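Local atomic coordinates of glycoside Hydrolase (Bacteroides uniformis, PDB entry 5T9X), a protein that probably hydrolyses agarose or related red-algal galactans as a family GH16 glycoside hydrolase of a human gut Bacteroides. Residues A[160-165]-A[334-339]; A[260-265]-A[277-282]; A[176-181]-A[300-305]. All blocks are in the same frame, centred on the assembly; numbering follows the deposited sequence.

Interaction 1 (A[160-165]-A[334-339]); sequences YPVYVE and IRIYKP
Arg-335 and Glu-165 lie side by side and join in a salt bridge that converges on one carboxylate oxygen. Arg-335 NH2 reaches Glu-165 OE1 at 2.7 Å and NE reaches the same oxygen at 2.9 Å. OE1 sits near the guanidinium plane, while both nitrogens meet it from one face of the carboxylate. NH1 of Arg-335 turns instead to Phe-55 O and, weakly, to Tyr-337 OH. At the other end of the pairing, Lys-338 NZ, its chain bent at chi3 and chi4, binds Pro-161 O at 2.7 Å, 35° out of the carbonyl plane; it also holds Val-159 O and a water shared with Tyr-160 O. Between these grips run antiparallel backbone bonds, such as Tyr-163 N to Tyr-337 O at 2.8 Å. The Tyr-163 ring presents its edge to Tyr-337 CD2. On the opposite face of the sheet, Val-162 CG2 and Ile-336 CG2 meet at 3.5 Å. Pro-161, which follows a cis peptide bond from Tyr-160, sets CB 3.7 Å from Pro-339 CG. Aromatic and charged groups line the face under Trp-52 and Pro-58, while Val-164, Ile-334 and Ile-336 point into the core between the sheets, as expected for a GH16 beta-sandwich.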
loop_
_atom_site.group_PDB
_atom_site.type_symbol
_atom_site.label_atom_id
_atom_site.label_comp_id
_atom_site.label_asym_id
_atom_site.label_seq_id
_atom_site.Cartn_x
_atom_site.Cartn_y
_atom_site.Cartn_z
ATOM N N TYR A 160 -14.597 0.285 9.198
ATOM C CA TYR A 160 -14.363 -0.159 10.565
ATOM C C TYR A 160 -15.612 -0.877 11.115
ATOM O O TYR A 160 -16.709 -0.521 10.695
ATOM C CB TYR A 160 -13.997 1.049 11.460
ATOM C CG TYR A 160 -15.173 1.942 11.853
ATOM C CD1 TYR A 160 -15.940 1.645 12.978
ATOM C CD2 TYR A 160 -15.527 3.050 11.104
ATOM C CE1 TYR A 160 -17.022 2.421 13.333
ATOM C CE2 TYR A 160 -16.606 3.842 11.468
ATOM C CZ TYR A 160 -17.359 3.500 12.568
ATOM O OH TYR A 160 -18.413 4.247 12.963
ATOM N N PRO A 161 -15.472 -1.860 12.023
ATOM C CA PRO A 161 -14.186 -2.448 12.461
ATOM C C PRO A 161 -13.695 -3.501 11.454
ATOM O O PRO A 161 -14.510 -4.262 10.918
ATOM C CB PRO A 161 -14.494 -3.077 13.824
ATOM C CG PRO A 161 -15.933 -2.898 14.066
ATOM C CD PRO A 161 -16.597 -2.378 12.812
ATOM N N VAL A 162 -12.404 -3.505 11.130
ATOM C CA VAL A 162 -11.904 -4.385 10.082
ATOM C C VAL A 162 -10.403 -4.563 10.263
ATOM O O VAL A 162 -9.726 -3.641 10.725
ATOM C CB VAL A 162 -12.293 -3.900 8.667
ATOM C CG1 VAL A 162 -11.721 -2.529 8.355
ATOM C CG2 VAL A 162 -11.866 -4.887 7.602
ATOM N N TYR A 163 -9.920 -5.785 9.980
ATOM C CA TYR A 163 -8.494 -6.088 10.010
ATOM C C TYR A 163 -8.107 -6.442 8.615
ATOM O O TYR A 163 -8.716 -7.324 8.042
ATOM C CB TYR A 163 -8.185 -7.231 10.957
ATOM C CG TYR A 163 -6.720 -7.542 11.009
ATOM C CD1 TYR A 163 -5.818 -6.626 11.546
ATOM C CD2 TYR A 163 -6.215 -8.741 10.518
ATOM C CE1 TYR A 163 -4.456 -6.888 11.584
ATOM C CE2 TYR A 163 -4.846 -9.007 10.556
ATOM C CZ TYR A 163 -3.983 -8.072 11.086
ATOM O OH TYR A 163 -2.639 -8.321 11.141
ATOM N N VAL A 164 -7.147 -5.712 8.042
ATOM C CA VAL A 164 -6.685 -5.967 6.653
ATOM C C VAL A 164 -5.201 -6.251 6.730
ATOM O O VAL A 164 -4.463 -5.452 7.323
ATOM C CB VAL A 164 -6.916 -4.758 5.739
ATOM C CG1 VAL A 164 -6.463 -5.057 4.308
ATOM C CG2 VAL A 164 -8.377 -4.307 5.776
ATOM N N GLU A 165 -4.765 -7.391 6.183
ATOM C CA GLU A 165 -3.367 -7.841 6.304
ATOM C C GLU A 165 -2.895 -8.299 4.952
ATOM O O GLU A 165 -3.574 -9.094 4.340
ATOM C CB GLU A 165 -3.226 -8.977 7.336
ATOM C CG GLU A 165 -1.814 -9.234 7.867
ATOM C CD GLU A 165 -1.737 -10.373 8.906
ATOM O OE1 GLU A 165 -1.955 -11.534 8.491
ATOM O OE2 GLU A 165 -1.428 -10.161 10.112
ATOM N N ILE A 334 -3.853 -11.360 0.501
ATOM C CA ILE A 334 -4.422 -10.280 1.282
ATOM C C ILE A 334 -5.725 -10.770 1.897
ATOM O O ILE A 334 -6.598 -11.267 1.187
ATOM C CB ILE A 334 -4.594 -8.995 0.438
ATOM C CG1 ILE A 334 -5.049 -7.848 1.318
ATOM C CG2 ILE A 334 -5.577 -9.178 -0.718
ATOM C CD1 ILE A 334 -4.976 -6.520 0.586
ATOM N N ARG A 335 -5.831 -10.642 3.221
ATOM C CA ARG A 335 -6.965 -11.162 3.971
ATOM C C ARG A 335 -7.594 -10.088 4.825
ATOM O O ARG A 335 -6.905 -9.200 5.285
ATOM C CB ARG A 335 -6.523 -12.355 4.816
ATOM C CG ARG A 335 -5.620 -12.043 5.983
ATOM C CD ARG A 335 -5.230 -13.331 6.664
ATOM N NE ARG A 335 -4.294 -13.112 7.761
ATOM C CZ ARG A 335 -4.064 -13.962 8.763
ATOM N NH1 ARG A 335 -4.754 -15.099 8.876
ATOM N NH2 ARG A 335 -3.138 -13.673 9.689
ATOM N N ILE A 336 -8.904 -10.210 5.046
ATOM C CA ILE A 336 -9.752 -9.176 5.637
ATOM C C ILE A 336 -10.736 -9.854 6.570
ATOM O O ILE A 336 -11.429 -10.780 6.150
ATOM C CB ILE A 336 -10.554 -8.466 4.539
ATOM C CG1 ILE A 336 -9.628 -7.969 3.432
ATOM C CG2 ILE A 336 -11.339 -7.292 5.085
ATOM C CD1 ILE A 336 -10.361 -7.247 2.335
ATOM N N TYR A 337 -10.802 -9.404 7.826
ATOM C CA TYR A 337 -11.702 -9.955 8.834
ATOM C C TYR A 337 -12.456 -8.823 9.498
ATOM O O TYR A 337 -11.901 -7.731 9.721
ATOM C CB TYR A 337 -10.960 -10.723 9.951
ATOM C CG TYR A 337 -10.129 -11.916 9.508
ATOM C CD1 TYR A 337 -10.633 -13.233 9.568
ATOM C CD2 TYR A 337 -8.821 -11.742 9.038
ATOM C CE1 TYR A 337 -9.863 -14.328 9.163
ATOM C CE2 TYR A 337 -8.064 -12.819 8.631
ATOM C CZ TYR A 337 -8.589 -14.098 8.699
ATOM O OH TYR A 337 -7.823 -15.133 8.290
ATOM N N LYS A 338 -13.715 -9.099 9.838
ATOM C CA LYS A 338 -14.518 -8.218 10.661
ATOM C C LYS A 338 -14.990 -8.995 11.868
ATOM O O LYS A 338 -15.239 -10.195 11.776
ATOM C CB LYS A 338 -15.736 -7.721 9.905
ATOM C CG LYS A 338 -15.428 -6.970 8.617
ATOM C CD LYS A 338 -16.746 -6.444 8.045
ATOM C CE LYS A 338 -16.837 -4.927 8.035
ATOM N NZ LYS A 338 -16.691 -4.156 9.286
ATOM N N PRO A 339 -15.130 -8.312 13.001
ATOM C CA PRO A 339 -15.726 -8.912 14.183
ATOM C C PRO A 339 -17.242 -9.146 14.059
ATOM O O PRO A 339 -17.947 -8.300 13.559
ATOM C CB PRO A 339 -15.415 -7.902 15.286
ATOM C CG PRO A 339 -15.127 -6.624 14.623
ATOM C CD PRO A 339 -14.889 -6.876 13.166
HETATM O O HOH W 1 -18.588 -2.251 10.113
#

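Interaction 2 (A[260-265]-A[277-282]); sequences DPFNLE and SGKNII
Phe-262 O receives Gly-278 N at 3.0 Å in the carbonyl plane, just beyond the antiparallel non-hydrogen-bonded pair Asn-263 and Ser-277, where the two strands part and one runs into the short helix 279-282. Gly-278, the N-cap, has backbone angles at which any side chain would collide with Ser-277 O, calling for glycine. The pair is tied through its side chains: Ser-277 OG donates to Asn-263 OD1 at 2.6 Å, tilted 26° from the plane of the amide carbonyl. The amide's other end, ND2, spans both oxygens of Asp-260, each at 3.2 Å, so the Asn-263 amide is held from both ends. Asp-260 OD1 also takes the backbone N of Phe-262 at 2.8 Å. Van der Waals packing occupies the helix side. Ile-282 CB lies 4.0 Å from Phe-262 CD1, and Lys-279 CA approaches the same ring obliquely. With CG2 anti to the backbone N, Ile-282 sets that methyl 3.6 Å from Pro-261 O, while its CD1 lies 4.4 Å from Leu-264 CD1. This is the open end of the hairpin formed by strands 263-268 and 271-277; an Asx turn within the type I turn Asp-260 to Asn-263 leads in from strand 252-260, completing a three-stranded antiparallel meander.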
loop_
_atom_site.group_PDB
_atom_site.type_symbol
_atom_site.label_atom_id
_atom_site.label_comp_id
_atom_site.label_asym_id
_atom_site.label_seq_id
_atom_site.Cartn_x
_atom_site.Cartn_y
_atom_site.Cartn_z
ATOM N N ASP A 260 -12.042 1.838 15.075
ATOM C CA ASP A 260 -13.114 2.827 15.037
ATOM C C ASP A 260 -12.526 4.108 14.410
ATOM O O ASP A 260 -11.370 4.095 14.016
ATOM C CB ASP A 260 -13.724 2.999 16.431
ATOM C CG ASP A 260 -12.761 3.564 17.423
ATOM O OD1 ASP A 260 -12.096 4.573 17.119
ATOM O OD2 ASP A 260 -12.679 3.012 18.543
ATOM N N PRO A 261 -13.298 5.204 14.300
ATOM C CA PRO A 261 -12.703 6.358 13.592
ATOM C C PRO A 261 -11.528 7.077 14.256
ATOM O O PRO A 261 -10.896 7.903 13.600
ATOM C CB PRO A 261 -13.889 7.321 13.426
ATOM C CG PRO A 261 -15.104 6.449 13.519
ATOM C CD PRO A 261 -14.735 5.428 14.560
ATOM N N PHE A 262 -11.238 6.761 15.518
ATOM C CA PHE A 262 -10.087 7.296 16.224
ATOM C C PHE A 262 -9.101 6.238 16.722
ATOM O O PHE A 262 -8.320 6.526 17.607
ATOM C CB PHE A 262 -10.588 8.194 17.363
ATOM C CG PHE A 262 -11.338 9.392 16.865
ATOM C CD1 PHE A 262 -10.658 10.467 16.334
ATOM C CD2 PHE A 262 -12.733 9.402 16.831
ATOM C CE1 PHE A 262 -11.333 11.559 15.810
ATOM C CE2 PHE A 262 -13.422 10.488 16.313
ATOM C CZ PHE A 262 -12.715 11.571 15.806
ATOM N N ASN A 263 -9.109 5.032 16.142
ATOM C CA ASN A 263 -8.189 3.980 16.548
ATOM C C ASN A 263 -7.739 3.092 15.399
ATOM O O ASN A 263 -8.538 2.366 14.819
ATOM C CB ASN A 263 -8.785 3.124 17.656
ATOM C CG ASN A 263 -8.777 3.836 19.012
ATOM O OD1 ASN A 263 -7.729 3.973 19.668
ATOM N ND2 ASN A 263 -9.952 4.337 19.421
ATOM N N LEU A 264 -6.452 3.207 15.087
ATOM C CA LEU A 264 -5.719 2.266 14.251
ATOM C C LEU A 264 -4.637 1.575 15.064
ATOM O O LEU A 264 -4.058 2.181 15.960
ATOM C CB LEU A 264 -5.037 2.978 13.078
ATOM C CG LEU A 264 -5.957 3.884 12.293
ATOM C CD1 LEU A 264 -5.171 4.761 11.321
ATOM C CD2 LEU A 264 -7.019 3.068 11.584
ATOM N N GLU A 265 -4.374 0.308 14.740
ATOM C CA GLU A 265 -3.259 -0.480 15.314
ATOM C C GLU A 265 -2.598 -1.174 14.145
ATOM O O GLU A 265 -3.303 -1.780 13.327
ATOM C CB GLU A 265 -3.746 -1.506 16.344
ATOM C CG GLU A 265 -4.079 -0.901 17.712
ATOM C CD GLU A 265 -4.709 -1.883 18.735
ATOM O OE1 GLU A 265 -4.880 -3.089 18.424
ATOM O OE2 GLU A 265 -5.040 -1.446 19.874
ATOM N N SER A 277 -4.038 6.460 18.197
ATOM C CA SER A 277 -5.259 6.581 19.009
ATOM C C SER A 277 -5.521 8.020 19.486
ATOM O O SER A 277 -4.640 8.658 20.093
ATOM C CB SER A 277 -5.115 5.683 20.241
ATOM O OG SER A 277 -6.320 5.647 20.979
ATOM N N GLY A 278 -6.725 8.515 19.213
ATOM C CA GLY A 278 -7.156 9.812 19.690
ATOM C C GLY A 278 -7.039 10.901 18.647
ATOM O O GLY A 278 -6.186 10.851 17.749
ATOM N N LYS A 279 -7.912 11.887 18.813
ATOM C CA LYS A 279 -8.089 13.029 17.924
ATOM C C LYS A 279 -6.779 13.768 17.643
ATOM O O LYS A 279 -6.519 14.181 16.542
ATOM C CB LYS A 279 -9.089 14.005 18.571
ATOM C CG LYS A 279 -9.596 15.087 17.638
ATOM C CD LYS A 279 -10.070 16.335 18.391
ATOM C CE LYS A 279 -10.711 17.343 17.433
ATOM N NZ LYS A 279 -9.738 17.933 16.463
ATOM N N ASN A 280 -5.951 13.917 18.654
ATOM C CA ASN A 280 -4.715 14.658 18.508
ATOM C C ASN A 280 -3.744 14.083 17.463
ATOM O O ASN A 280 -2.946 14.820 16.874
ATOM C CB ASN A 280 -4.014 14.795 19.856
ATOM C CG ASN A 280 -2.983 15.909 19.855
ATOM O OD1 ASN A 280 -1.801 15.676 20.114
ATOM N ND2 ASN A 280 -3.424 17.126 19.550
ATOM N N ILE A 281 -3.811 12.784 17.224
ATOM C CA ILE A 281 -2.957 12.168 16.221
ATOM C C ILE A 281 -3.733 11.713 14.975
ATOM O O ILE A 281 -3.143 11.620 13.879
ATOM C CB ILE A 281 -2.081 11.061 16.851
ATOM C CG1 ILE A 281 -1.018 10.584 15.845
ATOM C CG2 ILE A 281 -2.930 9.907 17.342
ATOM C CD1 ILE A 281 0.120 9.796 16.452
ATOM N N ILE A 282 -5.034 11.445 15.112
ATOM C CA ILE A 282 -5.848 11.100 13.955
ATOM C C ILE A 282 -6.182 12.306 13.055
ATOM O O ILE A 282 -6.097 12.225 11.831
ATOM C CB ILE A 282 -7.168 10.425 14.397
ATOM C CG1 ILE A 282 -6.869 9.080 15.058
ATOM C CG2 ILE A 282 -8.133 10.215 13.208
ATOM C CD1 ILE A 282 -6.461 7.962 14.124
#

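Interaction 3 (A[176-181]-A[300-305])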
loop_
_atom_site.group_PDB
_atom_site.type_symbol
_atom_site.label_atom_id
_atom_site.label_comp_id
_atom_site.label_asym_id
_atom_site.label_seq_id
_atom_site.Cartn_x
_atom_site.Cartn_y
_atom_site.Cartn_z
ATOM N N ALA A 176 8.122 3.011 -4.988
ATOM C CA ALA A 176 7.320 2.666 -3.825
ATOM C C ALA A 176 6.545 1.384 -4.102
ATOM O O ALA A 176 6.016 1.220 -5.192
ATOM C CB ALA A 176 6.357 3.787 -3.502
ATOM N N SER A 177 6.518 0.485 -3.120
ATOM C CA SER A 177 5.598 -0.668 -3.096
ATOM C C SER A 177 4.514 -0.359 -2.057
ATOM O O SER A 177 4.847 -0.024 -0.907
ATOM C CB SER A 177 6.350 -1.928 -2.693
ATOM O OG SER A 177 7.457 -2.190 -3.544
ATOM N N ASP A 178 3.239 -0.405 -2.467
ATOM C CA ASP A 178 2.133 0.138 -1.653
ATOM C C ASP A 178 0.927 -0.775 -1.548
ATOM O O ASP A 178 0.413 -1.279 -2.567
ATOM C CB ASP A 178 1.584 1.447 -2.241
ATOM C CG ASP A 178 2.628 2.566 -2.345
ATOM O OD1 ASP A 178 3.253 2.949 -1.317
ATOM O OD2 ASP A 178 2.800 3.084 -3.468
ATOM N N VAL A 179 0.439 -0.899 -0.316
ATOM C CA VAL A 179 -0.875 -1.487 -0.013
ATOM C C VAL A 179 -1.607 -0.496 0.869
ATOM O O VAL A 179 -1.106 -0.154 1.932
ATOM C CB VAL A 179 -0.748 -2.842 0.718
ATOM C CG1 VAL A 179 -2.119 -3.443 1.018
ATOM C CG2 VAL A 179 0.046 -3.799 -0.138
ATOM N N TRP A 180 -2.787 -0.030 0.441
ATOM C CA TRP A 180 -3.458 1.094 1.130
ATOM C C TRP A 180 -4.940 1.219 0.851
ATOM O O TRP A 180 -5.493 0.532 0.015
ATOM C CB TRP A 180 -2.734 2.419 0.838
ATOM C CG TRP A 180 -2.606 2.779 -0.609
ATOM C CD1 TRP A 180 -1.932 2.095 -1.566
ATOM C CD2 TRP A 180 -3.115 3.960 -1.247
ATOM N NE1 TRP A 180 -2.020 2.748 -2.789
ATOM C CE2 TRP A 180 -2.716 3.911 -2.614
ATOM C CE3 TRP A 180 -3.870 5.037 -0.806
ATOM C CZ2 TRP A 180 -3.057 4.919 -3.553
ATOM C CZ3 TRP A 180 -4.206 6.058 -1.733
ATOM C CH2 TRP A 180 -3.802 5.980 -3.096
ATOM N N MET A 181 -5.591 2.086 1.603
ATOM C CA MET A 181 -7.029 2.197 1.558
ATOM C C MET A 181 -7.364 3.659 1.401
ATOM O O MET A 181 -6.738 4.494 2.009
ATOM C CB MET A 181 -7.636 1.615 2.829
ATOM C CG MET A 181 -7.191 0.195 3.071
ATOM S SD MET A 181 -8.194 -0.689 4.260
ATOM C CE MET A 181 -7.658 0.018 5.803
ATOM N N ILE A 300 -6.306 -0.540 -2.220
ATOM C CA ILE A 300 -5.446 -0.294 -3.364
ATOM C C ILE A 300 -4.078 -0.960 -3.168
ATOM O O ILE A 300 -3.494 -0.904 -2.091
ATOM C CB ILE A 300 -5.296 1.222 -3.642
ATOM C CG1 ILE A 300 -6.675 1.878 -3.743
ATOM C CG2 ILE A 300 -4.531 1.489 -4.948
ATOM C CD1 ILE A 300 -6.598 3.363 -3.947
ATOM N N ILE A 301 -3.593 -1.613 -4.216
ATOM C CA ILE A 301 -2.283 -2.204 -4.212
ATOM C C ILE A 301 -1.608 -1.647 -5.446
ATOM O O ILE A 301 -2.162 -1.790 -6.551
ATOM C CB ILE A 301 -2.365 -3.749 -4.311
ATOM C CG1 ILE A 301 -3.249 -4.325 -3.203
ATOM C CG2 ILE A 301 -0.975 -4.371 -4.233
ATOM C CD1 ILE A 301 -3.558 -5.802 -3.355
ATOM N N ASN A 302 -0.431 -1.037 -5.299
ATOM C CA ASN A 302 0.276 -0.545 -6.484
ATOM C C ASN A 302 1.773 -0.386 -6.327
ATOM O O ASN A 302 2.328 -0.612 -5.250
ATOM C CB ASN A 302 -0.357 0.781 -6.920
ATOM C CG ASN A 302 -0.078 1.947 -5.961
ATOM O OD1 ASN A 302 0.898 1.966 -5.247
ATOM N ND2 ASN A 302 -0.919 2.965 -6.020
ATOM N N MET A 303 2.427 0.034 -7.404
ATOM C CA MET A 303 3.692 0.748 -7.257
ATOM C C MET A 303 3.594 2.179 -7.797
ATOM O O MET A 303 2.762 2.480 -8.643
ATOM C CB MET A 303 4.830 0.006 -7.921
ATOM C CG MET A 303 5.050 -1.433 -7.479
ATOM S SD MET A 303 6.328 -2.280 -8.489
ATOM C CE MET A 303 7.782 -1.617 -7.713
ATOM N N GLU A 304 4.456 3.050 -7.283
ATOM C CA GLU A 304 4.492 4.466 -7.643
ATOM C C GLU A 304 5.945 4.908 -7.787
ATOM O O GLU A 304 6.778 4.584 -6.956
ATOM C CB GLU A 304 3.822 5.329 -6.556
ATOM C CG GLU A 304 2.326 5.107 -6.387
ATOM C CD GLU A 304 1.665 5.884 -5.237
ATOM O OE1 GLU A 304 2.352 6.671 -4.520
ATOM O OE2 GLU A 304 0.423 5.686 -5.040
ATOM N N ASP A 305 6.241 5.641 -8.856
ATOM C CA ASP A 305 7.441 6.478 -8.938
ATOM C C ASP A 305 7.050 7.855 -8.417
ATOM O O ASP A 305 6.576 8.703 -9.175
ATOM C CB ASP A 305 7.917 6.589 -10.386
ATOM C CG ASP A 305 9.331 7.062 -10.501
ATOM O OD1 ASP A 305 9.939 7.463 -9.470
ATOM O OD2 ASP A 305 9.830 6.998 -11.643
#
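Strands 176-182 and 298-304 pair antiparallel in the middle of one sheet of the sandwich, a buried contact near the centre of the chain. Three hydrogen-bonded pairs hold the backbones, among them Asp-178 N to Asn-302 O at 2.9 Å and Trp-180 N to Ile-300 O at 2.8 Å. On the face turned to strand 329-341, Val-179, Ile-301 and Met-303 all pack on Phe-329. The other face carries Trp-180, Asp-178, Asn-302 and Glu-304. The chi1 of Trp-180 (57°) sets CG between the backbone N and carbonyl carbon, and the indole lies across Ile-300: Ile-300 CB stands 3.9 Å from the centroid of the five-membered ring of Trp-180, a CH-pi contact over the face, while Asn-302 comes at the ring edge. Replacing Trp-180 with an alanine would remove the indole and is likely to open a gap over Ile-300 CB and beside Asn-302. As modelled, Asn-302 ND2 would donate to Glu-304 OE2 at 3.2 Å, but the amide's orientation is doubtful, since its OD1 lies against Asp-178 OD2 and its ND2 against Trp-180 NE1. Glu-304 OE1 bonds Gln-306. Asp-178 touches Glu-194, and Trp-180 touches Glu-189 and Asp-191; the spacing of these acids matches the GH16 E-x-D-x-x-E signature. An imidazole, probably from the crystallisation liquor, lies near Glu-304. Such a clustering of acidic groups beside an indole is consistent with the floor of a sugar-binding cleft.

How the interactions relate
Interactions 1 and 3 are buried strand pairings in the two facing sheets, and they meet across the sandwich core: Val-164 CG2 packs on Met-181 SD at 3.9 Å, and Ile-334 CD1 touches Val-179 and Ile-301. Their polar faces look in opposite directions, one toward the N-terminal segment with a salt bridge, the other with acids and an indole beside the probable cleft. Interaction 2 is partly exposed and joins a turn to a short helix through amide, hydroxyl and apolar contacts. It belongs to the same sheet as interaction 1, touching it where Tyr-160 lies against Pro-261 and Asp-260, but stays about 7 Å from interaction 3 at the nearest atoms.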